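Local coordinates for protein translation initiation factor eIF2B subunit beta (Schizosaccharomyces pombe, PDB 5B04) that acts as a component of the eIF2B complex, which catalyses exchange of GDP for GTP on the gamma subunit of translation initiation factor eIF2, at residues 333-343 with 356-364; 215-225 with 247-258. All coordinates share one frame; numbering follows the deposited sequence.

Followed from the N terminus, the chain first closes contact 2, where the start of helix 218-228 and helix 245-257 come together after the chain has passed through strand 234-238 between them. It then runs through strands 261-265, 279-282 and 313-316 before contact 1 closes a shorter loop, with strand 336-337 meeting the broken strand 354-364 across an excursion that includes helix 348-352. The two loops follow one another in series and neither nest nor cross. Contact 2 joins two helices of the Rossmann-like domain, while contact 1 builds the edge of a separate antiparallel sheet. Their centres lie 23 Å apart, with nearest atoms about 10 Å from each other.

Contact 1 (333-343 with 356-364); sequences IIQLSSPDKIM and ILNPYYDYI
L336 and P359 face each other as an antiparallel, non-hydrogen-bonded pair in a short, irregular ladder. Y360 N donates to Q335 O at 3.1 Å; S337 N also donates to N358 O at 2.7 Å, but that bond is bent. The buried part is where the 3-10 turn 339-341 and the residues after it fold back over the start of 356-364. N358 holds its CG anti to the backbone N (chi1 177°), which carries the amide to the carbonyl of S338: ND2 reaches S338 O at 3.1 Å in a fairly straight bond (153° at the hydrogen), with the acceptor only 14° out of the amide plane. ND2 also bonds N243 OD1, and I342 CG1 lies across the stem of the amide, 3.9 Å from N358 CB. An alanine in place of N358 would probably leave the S338 carbonyl without its side-chain donor and N243 OD1 without the amide it accepts from. At the start of 356-364, the I356 CG2 branch meets P339 CB at 3.5 Å, while its CG1 branch turns to M343 CB. S338 OG accepts from D340 N, an ST turn that starts the 3-10 segment. Toward I333 the packing is looser, and I334 and Q335 are partly exposed: I334 CG2 lies alongside P359 CB at 3.7 Å, but I334 CD1 only grazes Y363 CB at 4.4 Å. The Q335 stem runs beside the Y360 ring, whose OH bonds Y293 of the epsilon subunit. Strand 336-337 borders the four-stranded antiparallel sheet within this chain; beyond 354-364 comes strand 293-296, paired through D362 and T295. I364 packs on helix 299-308, M343 packs on helix 348-352, and I356 pairs in parallel with a strand of the delta subunit, extending the sheet across the interface.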
loop_
_atom_site.group_PDB
_atom_site.type_symbol
_atom_site.label_atom_id
_atom_site.label_comp_id
_atom_site.label_asym_id
_atom_site.label_seq_id
_atom_site.Cartn_x
_atom_site.Cartn_y
_atom_site.Cartn_z
ATOM N N ILE C 333 12.453 -28.929 4.067
ATOM C CA ILE C 333 12.586 -27.866 5.055
ATOM C C ILE C 333 11.351 -27.762 5.946
ATOM O O ILE C 333 11.463 -27.641 7.166
ATOM C CB ILE C 333 12.849 -26.515 4.368
ATOM C CG1 ILE C 333 14.286 -26.471 3.846
ATOM C CG2 ILE C 333 12.602 -25.363 5.324
ATOM C CD1 ILE C 333 14.539 -25.373 2.850
ATOM N N ILE C 334 10.172 -27.816 5.334
ATOM C CA ILE C 334 8.926 -27.772 6.089
ATOM C C ILE C 334 8.726 -29.070 6.868
ATOM O O ILE C 334 8.736 -30.160 6.296
ATOM C CB ILE C 334 7.703 -27.530 5.174
ATOM C CG1 ILE C 334 7.593 -26.051 4.794
ATOM C CG2 ILE C 334 6.419 -27.964 5.866
ATOM C CD1 ILE C 334 8.535 -25.610 3.696
ATOM N N GLN C 335 8.560 -28.945 8.180
ATOM C CA GLN C 335 8.284 -30.096 9.027
ATOM C C GLN C 335 6.793 -30.194 9.312
ATOM O O GLN C 335 6.090 -29.183 9.338
ATOM C CB GLN C 335 9.070 -30.008 10.336
ATOM C CG GLN C 335 10.576 -30.029 10.159
ATOM C CD GLN C 335 11.054 -31.260 9.417
ATOM O OE1 GLN C 335 11.804 -31.160 8.446
ATOM N NE2 GLN C 335 10.622 -32.430 9.872
ATOM N N LEU C 336 6.310 -31.413 9.521
ATOM C CA LEU C 336 4.904 -31.630 9.836
ATOM C C LEU C 336 4.748 -32.246 11.219
ATOM O O LEU C 336 5.331 -33.289 11.513
ATOM C CB LEU C 336 4.239 -32.525 8.786
ATOM C CG LEU C 336 3.761 -31.885 7.478
ATOM C CD1 LEU C 336 4.925 -31.440 6.605
ATOM C CD2 LEU C 336 2.853 -32.841 6.716
ATOM N N SER C 337 3.966 -31.592 12.069
ATOM C CA SER C 337 3.664 -32.127 13.388
ATOM C C SER C 337 2.469 -33.068 13.305
ATOM O O SER C 337 2.099 -33.519 12.221
ATOM C CB SER C 337 3.387 -31.000 14.385
ATOM O OG SER C 337 3.100 -31.519 15.672
ATOM N N SER C 338 1.863 -33.350 14.451
ATOM C CA SER C 338 0.736 -34.271 14.512
ATOM C C SER C 338 -0.549 -33.646 13.979
ATOM O O SER C 338 -0.765 -32.443 14.126
ATOM C CB SER C 338 0.524 -34.749 15.950
ATOM O OG SER C 338 -0.545 -35.677 16.029
ATOM N N PRO C 339 -1.409 -34.468 13.353
ATOM C CA PRO C 339 -2.762 -34.063 12.960
ATOM C C PRO C 339 -3.582 -33.637 14.173
ATOM O O PRO C 339 -4.585 -32.938 14.038
ATOM C CB PRO C 339 -3.340 -35.334 12.331
ATOM C CG PRO C 339 -2.153 -36.096 11.868
ATOM C CD PRO C 339 -1.092 -35.829 12.889
ATOM N N ASP C 340 -3.134 -34.079 15.345
ATOM C CA ASP C 340 -3.770 -33.792 16.626
ATOM C C ASP C 340 -4.106 -32.315 16.822
ATOM O O ASP C 340 -5.166 -31.978 17.348
ATOM C CB ASP C 340 -2.856 -34.266 17.759
ATOM C CG ASP C 340 -3.464 -34.055 19.127
ATOM O OD1 ASP C 340 -4.672 -34.327 19.290
ATOM O OD2 ASP C 340 -2.732 -33.617 20.040
ATOM N N LYS C 341 -3.204 -31.440 16.388
ATOM C CA LYS C 341 -3.353 -30.004 16.605
ATOM C C LYS C 341 -4.477 -29.391 15.772
ATOM O O LYS C 341 -5.009 -28.335 16.116
ATOM C CB LYS C 341 -2.035 -29.289 16.299
ATOM C CG LYS C 341 -0.856 -29.784 17.123
ATOM C CD LYS C 341 -0.953 -29.306 18.563
ATOM C CE LYS C 341 0.083 -29.985 19.444
ATOM N NZ LYS C 341 -0.189 -31.443 19.591
ATOM N N ILE C 342 -4.837 -30.057 14.680
ATOM C CA ILE C 342 -5.852 -29.539 13.768
ATOM C C ILE C 342 -7.177 -30.284 13.907
ATOM O O ILE C 342 -8.214 -29.680 14.182
ATOM C CB ILE C 342 -5.381 -29.624 12.306
ATOM C CG1 ILE C 342 -4.193 -28.689 12.076
ATOM C CG2 ILE C 342 -6.513 -29.279 11.362
ATOM C CD1 ILE C 342 -3.758 -28.604 10.631
ATOM N N MET C 343 -7.132 -31.597 13.709
ATOM C CA MET C 343 -8.320 -32.433 13.827
ATOM C C MET C 343 -8.243 -33.291 15.084
ATOM O O MET C 343 -7.198 -33.864 15.392
ATOM C CB MET C 343 -8.481 -33.318 12.588
ATOM C CG MET C 343 -9.642 -34.298 12.663
ATOM S SD MET C 343 -11.255 -33.493 12.628
ATOM C CE MET C 343 -11.277 -32.859 10.955
ATOM N N ILE C 356 -5.054 -35.498 6.958
ATOM C CA ILE C 356 -4.916 -34.311 7.796
ATOM C C ILE C 356 -3.449 -33.916 7.926
ATOM O O ILE C 356 -2.616 -34.714 8.350
ATOM C CB ILE C 356 -5.517 -34.519 9.202
ATOM C CG1 ILE C 356 -7.040 -34.670 9.126
ATOM C CG2 ILE C 356 -5.183 -33.339 10.094
ATOM C CD1 ILE C 356 -7.525 -36.082 8.868
ATOM N N LEU C 357 -3.143 -32.675 7.556
ATOM C CA LEU C 357 -1.763 -32.211 7.495
ATOM C C LEU C 357 -1.530 -30.972 8.353
ATOM O O LEU C 357 -2.185 -29.947 8.171
ATOM C CB LEU C 357 -1.377 -31.917 6.045
ATOM C CG LEU C 357 -1.615 -33.061 5.058
ATOM C CD1 LEU C 357 -1.356 -32.606 3.631
ATOM C CD2 LEU C 357 -0.745 -34.256 5.412
ATOM N N ASN C 358 -0.585 -31.073 9.282
ATOM C CA ASN C 358 -0.238 -29.952 10.149
ATOM C C ASN C 358 1.241 -29.592 10.069
ATOM O O ASN C 358 2.046 -30.064 10.872
ATOM C CB ASN C 358 -0.612 -30.265 11.600
ATOM C CG ASN C 358 -0.202 -29.161 12.560
ATOM O OD1 ASN C 358 -0.201 -27.981 12.206
ATOM N ND2 ASN C 358 0.162 -29.544 13.778
ATOM N N PRO C 359 1.609 -28.757 9.088
ATOM C CA PRO C 359 2.975 -28.228 9.044
ATOM C C PRO C 359 3.139 -27.093 10.047
ATOM O O PRO C 359 2.222 -26.284 10.190
ATOM C CB PRO C 359 3.110 -27.726 7.606
ATOM C CG PRO C 359 1.719 -27.358 7.217
ATOM C CD PRO C 359 0.809 -28.326 7.928
ATOM N N TYR C 360 4.271 -27.033 10.742
ATOM C CA TYR C 360 4.483 -25.949 11.695
ATOM C C TYR C 360 5.584 -24.998 11.237
ATOM O O TYR C 360 6.008 -24.120 11.989
ATOM C CB TYR C 360 4.788 -26.499 13.097
ATOM C CG TYR C 360 5.999 -27.400 13.223
ATOM C CD1 TYR C 360 7.259 -26.872 13.477
ATOM C CD2 TYR C 360 5.875 -28.781 13.132
ATOM C CE1 TYR C 360 8.364 -27.692 13.612
ATOM C CE2 TYR C 360 6.976 -29.609 13.266
ATOM C CZ TYR C 360 8.217 -29.059 13.506
ATOM O OH TYR C 360 9.316 -29.878 13.639
ATOM N N TYR C 361 6.025 -25.166 9.995
ATOM C CA TYR C 361 6.954 -24.230 9.375
ATOM C C TYR C 361 6.387 -23.680 8.069
ATOM O O TYR C 361 5.778 -24.410 7.287
ATOM C CB TYR C 361 8.308 -24.893 9.109
ATOM C CG TYR C 361 9.151 -25.121 10.343
ATOM C CD1 TYR C 361 9.005 -24.322 11.469
ATOM C CD2 TYR C 361 10.100 -26.134 10.378
ATOM C CE1 TYR C 361 9.776 -24.529 12.597
ATOM C CE2 TYR C 361 10.876 -26.347 11.500
ATOM C CZ TYR C 361 10.710 -25.542 12.606
ATOM O OH TYR C 361 11.481 -25.756 13.726
ATOM N N ASP C 362 6.586 -22.386 7.845
ATOM C CA ASP C 362 6.214 -21.754 6.587
ATOM C C ASP C 362 7.471 -21.192 5.935
ATOM O O ASP C 362 8.482 -20.989 6.607
ATOM C CB ASP C 362 5.180 -20.648 6.812
ATOM C CG ASP C 362 4.174 -20.547 5.681
ATOM O OD1 ASP C 362 4.499 -20.970 4.552
ATOM O OD2 ASP C 362 3.056 -20.043 5.924
ATOM N N TYR C 363 7.421 -20.945 4.631
ATOM C CA TYR C 363 8.575 -20.376 3.945
ATOM C C TYR C 363 8.256 -19.040 3.287
ATOM O O TYR C 363 7.272 -18.910 2.560
ATOM C CB TYR C 363 9.119 -21.346 2.895
ATOM C CG TYR C 363 10.246 -20.755 2.076
ATOM C CD1 TYR C 363 11.535 -20.681 2.585
ATOM C CD2 TYR C 363 10.019 -20.261 0.797
ATOM C CE1 TYR C 363 12.567 -20.138 1.844
ATOM C CE2 TYR C 363 11.045 -19.716 0.049
ATOM C CZ TYR C 363 12.316 -19.656 0.576
ATOM O OH TYR C 363 13.339 -19.114 -0.166
ATOM N N ILE C 364 9.105 -18.052 3.544
ATOM C CA ILE C 364 8.989 -16.747 2.910
ATOM C C ILE C 364 10.171 -16.504 1.982
ATOM O O ILE C 364 11.316 -16.476 2.434
ATOM C CB ILE C 364 8.931 -15.608 3.946
ATOM C CG1 ILE C 364 7.945 -15.942 5.067
ATOM C CG2 ILE C 364 8.572 -14.292 3.271
ATOM C CD1 ILE C 364 6.526 -16.108 4.600
#

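Contact 2 (215-225 with 247-258); sequences GCSKTVEAFLR and GSHAMAKRLAQA. With PO4 (phosphate ion), chain M.
Two successive helices of a Rossmann-like beta-alpha-beta-alpha-beta unit pack side by side through E221, M251, R254, L224 and L255. Their segments 218-225 and 247-257 run almost parallel, 12° apart with axes 10.6 Å from each other at closest approach. R254 grips the E221 carboxylate side-on: NE reaches OE2 of E221 at 2.6 Å and NH2 reaches OE1 of E221 at 2.7 Å, both on the syn side and near the guanidinium plane. CG of E221 anti to the backbone N (chi1 -177°) and the rest of its chain extended carry the carboxylate across to R254. R225 NH1 adds a weak third bond to E221 OE2, giving the carboxylate two arginines that probably share its charge. Deeper in, M251 slides past E221 in the opposite direction and brings CE to 3.3 Å from G215 O. L224 CD1 and L255 CD1 meet at 3.7 Å further along. The opening of the first helix also binds a phosphate ion, probably from the crystallisation liquor. T219 N and T219 OG1 each donate to its O3 at 3.0 Å and K218 N to its O4, while S217 OG, at the N-cap, accepts from V220 N; the S217 OG to phosphate distance is too short to be trusted. K321 NZ is a further phosphate partner. Beneath the pair lies the parallel sheet: L224, M251 and L255 all rest on strand 234-238, L255 and A252 reach strand 261-265, and the delta subunit packs against H249, K253 and A256.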
loop_
_atom_site.group_PDB
_atom_site.type_symbol
_atom_site.label_atom_id
_atom_site.label_comp_id
_atom_site.label_asym_id
_atom_site.label_seq_id
_atom_site.Cartn_x
_atom_site.Cartn_y
_atom_site.Cartn_z
ATOM N N GLY C 215 1.989 -14.922 15.616
ATOM C CA GLY C 215 2.604 -15.881 16.514
ATOM C C GLY C 215 3.307 -15.217 17.680
ATOM O O GLY C 215 3.041 -14.061 18.005
ATOM N N CYS C 216 4.212 -15.956 18.311
ATOM C CA CYS C 216 4.953 -15.441 19.453
ATOM C C CYS C 216 6.447 -15.390 19.171
ATOM O O CYS C 216 7.053 -16.385 18.775
ATOM C CB CYS C 216 4.682 -16.295 20.690
ATOM S SG CYS C 216 4.814 -18.069 20.397
ATOM N N SER C 217 7.033 -14.217 19.375
ATOM C CA SER C 217 8.465 -14.030 19.200
ATOM C C SER C 217 9.008 -13.159 20.323
ATOM O O SER C 217 8.661 -11.982 20.428
ATOM C CB SER C 217 8.768 -13.404 17.838
ATOM O OG SER C 217 10.143 -13.084 17.716
ATOM N N LYS C 218 9.853 -13.746 21.165
ATOM C CA LYS C 218 10.435 -13.033 22.295
ATOM C C LYS C 218 11.256 -11.838 21.819
ATOM O O LYS C 218 11.332 -10.814 22.499
ATOM C CB LYS C 218 11.301 -13.973 23.135
ATOM C CG LYS C 218 10.560 -15.192 23.670
ATOM C CD LYS C 218 9.511 -14.807 24.704
ATOM C CE LYS C 218 10.154 -14.286 25.981
ATOM N NZ LYS C 218 9.139 -13.931 27.013
ATOM N N THR C 219 11.862 -11.973 20.644
ATOM C CA THR C 219 12.613 -10.880 20.039
ATOM C C THR C 219 11.677 -9.749 19.626
ATOM O O THR C 219 11.927 -8.582 19.929
ATOM C CB THR C 219 13.414 -11.351 18.812
ATOM O OG1 THR C 219 14.311 -12.401 19.198
ATOM C CG2 THR C 219 14.211 -10.199 18.216
ATOM N N VAL C 220 10.599 -10.103 18.934
ATOM C CA VAL C 220 9.603 -9.127 18.506
ATOM C C VAL C 220 8.922 -8.481 19.710
ATOM O O VAL C 220 8.722 -7.267 19.743
ATOM C CB VAL C 220 8.536 -9.769 17.593
ATOM C CG1 VAL C 220 7.342 -8.842 17.419
ATOM C CG2 VAL C 220 9.141 -10.130 16.245
ATOM N N GLU C 221 8.580 -9.300 20.701
ATOM C CA GLU C 221 7.934 -8.807 21.912
ATOM C C GLU C 221 8.805 -7.772 22.618
ATOM O O GLU C 221 8.314 -6.736 23.060
ATOM C CB GLU C 221 7.616 -9.962 22.862
ATOM C CG GLU C 221 6.880 -9.539 24.124
ATOM C CD GLU C 221 6.559 -10.708 25.034
ATOM O OE1 GLU C 221 6.661 -11.866 24.577
ATOM O OE2 GLU C 221 6.204 -10.468 26.209
ATOM N N ALA C 222 10.101 -8.055 22.710
ATOM C CA ALA C 222 11.049 -7.120 23.306
ATOM C C ALA C 222 11.108 -5.830 22.494
ATOM O O ALA C 222 11.118 -4.731 23.048
ATOM C CB ALA C 222 12.429 -7.750 23.406
ATOM N N PHE C 223 11.149 -5.990 21.175
ATOM C CA PHE C 223 11.169 -4.879 20.230
ATOM C C PHE C 223 9.988 -3.940 20.460
ATOM O O PHE C 223 10.150 -2.722 20.518
ATOM C CB PHE C 223 11.154 -5.425 18.799
ATOM C CG PHE C 223 11.517 -4.418 17.744
ATOM C CD1 PHE C 223 12.843 -4.130 17.469
ATOM C CD2 PHE C 223 10.531 -3.788 17.002
ATOM C CE1 PHE C 223 13.179 -3.216 16.487
ATOM C CE2 PHE C 223 10.861 -2.874 16.020
ATOM C CZ PHE C 223 12.187 -2.590 15.760
ATOM N N LEU C 224 8.802 -4.520 20.607
ATOM C CA LEU C 224 7.580 -3.745 20.799
ATOM C C LEU C 224 7.543 -3.045 22.154
ATOM O O LEU C 224 7.233 -1.857 22.239
ATOM C CB LEU C 224 6.352 -4.647 20.653
ATOM C CG LEU C 224 6.117 -5.288 19.284
ATOM C CD1 LEU C 224 4.936 -6.245 19.338
ATOM C CD2 LEU C 224 5.895 -4.223 18.223
ATOM N N ARG C 225 7.862 -3.787 23.210
ATOM C CA ARG C 225 7.755 -3.268 24.570
ATOM C C ARG C 225 8.795 -2.193 24.874
ATOM O O ARG C 225 8.581 -1.347 25.742
ATOM C CB ARG C 225 7.873 -4.411 25.581
ATOM C CG ARG C 225 6.764 -5.446 25.461
ATOM C CD ARG C 225 7.016 -6.649 26.355
ATOM N NE ARG C 225 6.864 -6.326 27.770
ATOM C CZ ARG C 225 6.979 -7.213 28.752
ATOM N NH1 ARG C 225 7.250 -8.482 28.473
ATOM N NH2 ARG C 225 6.824 -6.834 30.013
ATOM N N GLY C 247 1.107 -19.436 22.711
ATOM C CA GLY C 247 2.248 -18.552 22.850
ATOM C C GLY C 247 1.918 -17.120 22.480
ATOM O O GLY C 247 2.314 -16.184 23.175
ATOM N N SER C 248 1.188 -16.950 21.383
ATOM C CA SER C 248 0.814 -15.621 20.911
ATOM C C SER C 248 -0.269 -15.004 21.791
ATOM O O SER C 248 -0.243 -13.805 22.065
ATOM C CB SER C 248 0.340 -15.681 19.458
ATOM O OG SER C 248 -0.767 -16.553 19.315
ATOM N N HIS C 249 -1.221 -15.826 22.224
ATOM C CA HIS C 249 -2.274 -15.367 23.124
ATOM C C HIS C 249 -1.679 -14.864 24.434
ATOM O O HIS C 249 -2.166 -13.895 25.018
ATOM C CB HIS C 249 -3.282 -16.485 23.400
ATOM C CG HIS C 249 -4.254 -16.716 22.285
ATOM N ND1 HIS C 249 -5.594 -16.949 22.504
ATOM C CD2 HIS C 249 -4.082 -16.748 20.943
ATOM C CE1 HIS C 249 -6.206 -17.117 21.345
ATOM N NE2 HIS C 249 -5.309 -17.000 20.382
ATOM N N ALA C 250 -0.621 -15.527 24.887
ATOM C CA ALA C 250 0.068 -15.131 26.109
ATOM C C ALA C 250 0.848 -13.837 25.899
ATOM O O ALA C 250 0.840 -12.952 26.755
ATOM C CB ALA C 250 0.996 -16.240 26.577
ATOM N N MET C 251 1.519 -13.735 24.756
ATOM C CA MET C 251 2.296 -12.546 24.422
ATOM C C MET C 251 1.396 -11.330 24.235
ATOM O O MET C 251 1.754 -10.215 24.616
ATOM C CB MET C 251 3.119 -12.780 23.156
ATOM C CG MET C 251 3.928 -11.572 22.715
ATOM S SD MET C 251 4.401 -11.653 20.979
ATOM C CE MET C 251 2.790 -11.669 20.201
ATOM N N ALA C 252 0.229 -11.555 23.641
ATOM C CA ALA C 252 -0.728 -10.484 23.389
ATOM C C ALA C 252 -1.200 -9.857 24.693
ATOM O O ALA C 252 -1.405 -8.646 24.770
ATOM C CB ALA C 252 -1.911 -11.008 22.592
ATOM N N LYS C 253 -1.370 -10.688 25.717
ATOM C CA LYS C 253 -1.784 -10.207 27.029
ATOM C C LYS C 253 -0.715 -9.300 27.628
ATOM O O LYS C 253 -1.025 -8.263 28.212
ATOM C CB LYS C 253 -2.072 -11.379 27.970
ATOM C CG LYS C 253 -2.690 -10.967 29.299
ATOM C CD LYS C 253 -2.918 -12.167 30.207
ATOM C CE LYS C 253 -1.608 -12.707 30.759
ATOM N NZ LYS C 253 -0.987 -11.772 31.739
ATOM N N ARG C 254 0.546 -9.692 27.468
ATOM C CA ARG C 254 1.661 -8.924 28.008
ATOM C C ARG C 254 1.864 -7.618 27.249
ATOM O O ARG C 254 2.256 -6.608 27.833
ATOM C CB ARG C 254 2.947 -9.754 27.983
ATOM C CG ARG C 254 2.886 -11.003 28.846
ATOM C CD ARG C 254 4.266 -11.600 29.063
ATOM N NE ARG C 254 4.871 -12.070 27.820
ATOM C CZ ARG C 254 4.649 -13.267 27.289
ATOM N NH1 ARG C 254 3.830 -14.119 27.890
ATOM N NH2 ARG C 254 5.244 -13.612 26.155
ATOM N N LEU C 255 1.601 -7.641 25.944
ATOM C CA LEU C 255 1.668 -6.428 25.137
ATOM C C LEU C 255 0.619 -5.430 25.608
ATOM O O LEU C 255 0.873 -4.227 25.669
ATOM C CB LEU C 255 1.471 -6.747 23.653
ATOM C CG LEU C 255 2.641 -7.428 22.940
ATOM C CD1 LEU C 255 2.278 -7.759 21.500
ATOM C CD2 LEU C 255 3.881 -6.548 22.992
ATOM N N ALA C 256 -0.559 -5.942 25.950
ATOM C CA ALA C 256 -1.630 -5.114 26.487
ATOM C C ALA C 256 -1.236 -4.547 27.846
ATOM O O ALA C 256 -1.499 -3.382 28.145
ATOM C CB ALA C 256 -2.917 -5.914 26.597
ATOM N N GLN C 257 -0.596 -5.379 28.661
ATOM C CA GLN C 257 -0.143 -4.968 29.986
ATOM C C GLN C 257 0.999 -3.961 29.897
ATOM O O GLN C 257 1.295 -3.257 30.863
ATOM C CB GLN C 257 0.296 -6.187 30.802
ATOM C CG GLN C 257 -0.834 -7.141 31.158
ATOM C CD GLN C 257 -0.334 -8.447 31.745
ATOM O OE1 GLN C 257 -1.120 -9.343 32.056
ATOM N NE2 GLN C 257 0.981 -8.564 31.896
ATOM N N ALA C 258 1.639 -3.896 28.733
ATOM C CA ALA C 258 2.748 -2.973 28.519
ATOM C C ALA C 258 2.247 -1.611 28.053
ATOM O O ALA C 258 3.034 -0.685 27.853
ATOM C CB ALA C 258 3.729 -3.551 27.510
HETATM P P PO4 M . 12.280 -15.678 18.776
HETATM O O1 PO4 M . 13.776 -15.889 18.757
HETATM O O2 PO4 M . 11.648 -16.456 17.645
HETATM O O3 PO4 M . 11.979 -14.209 18.605
HETATM O O4 PO4 M . 11.716 -16.152 20.095
#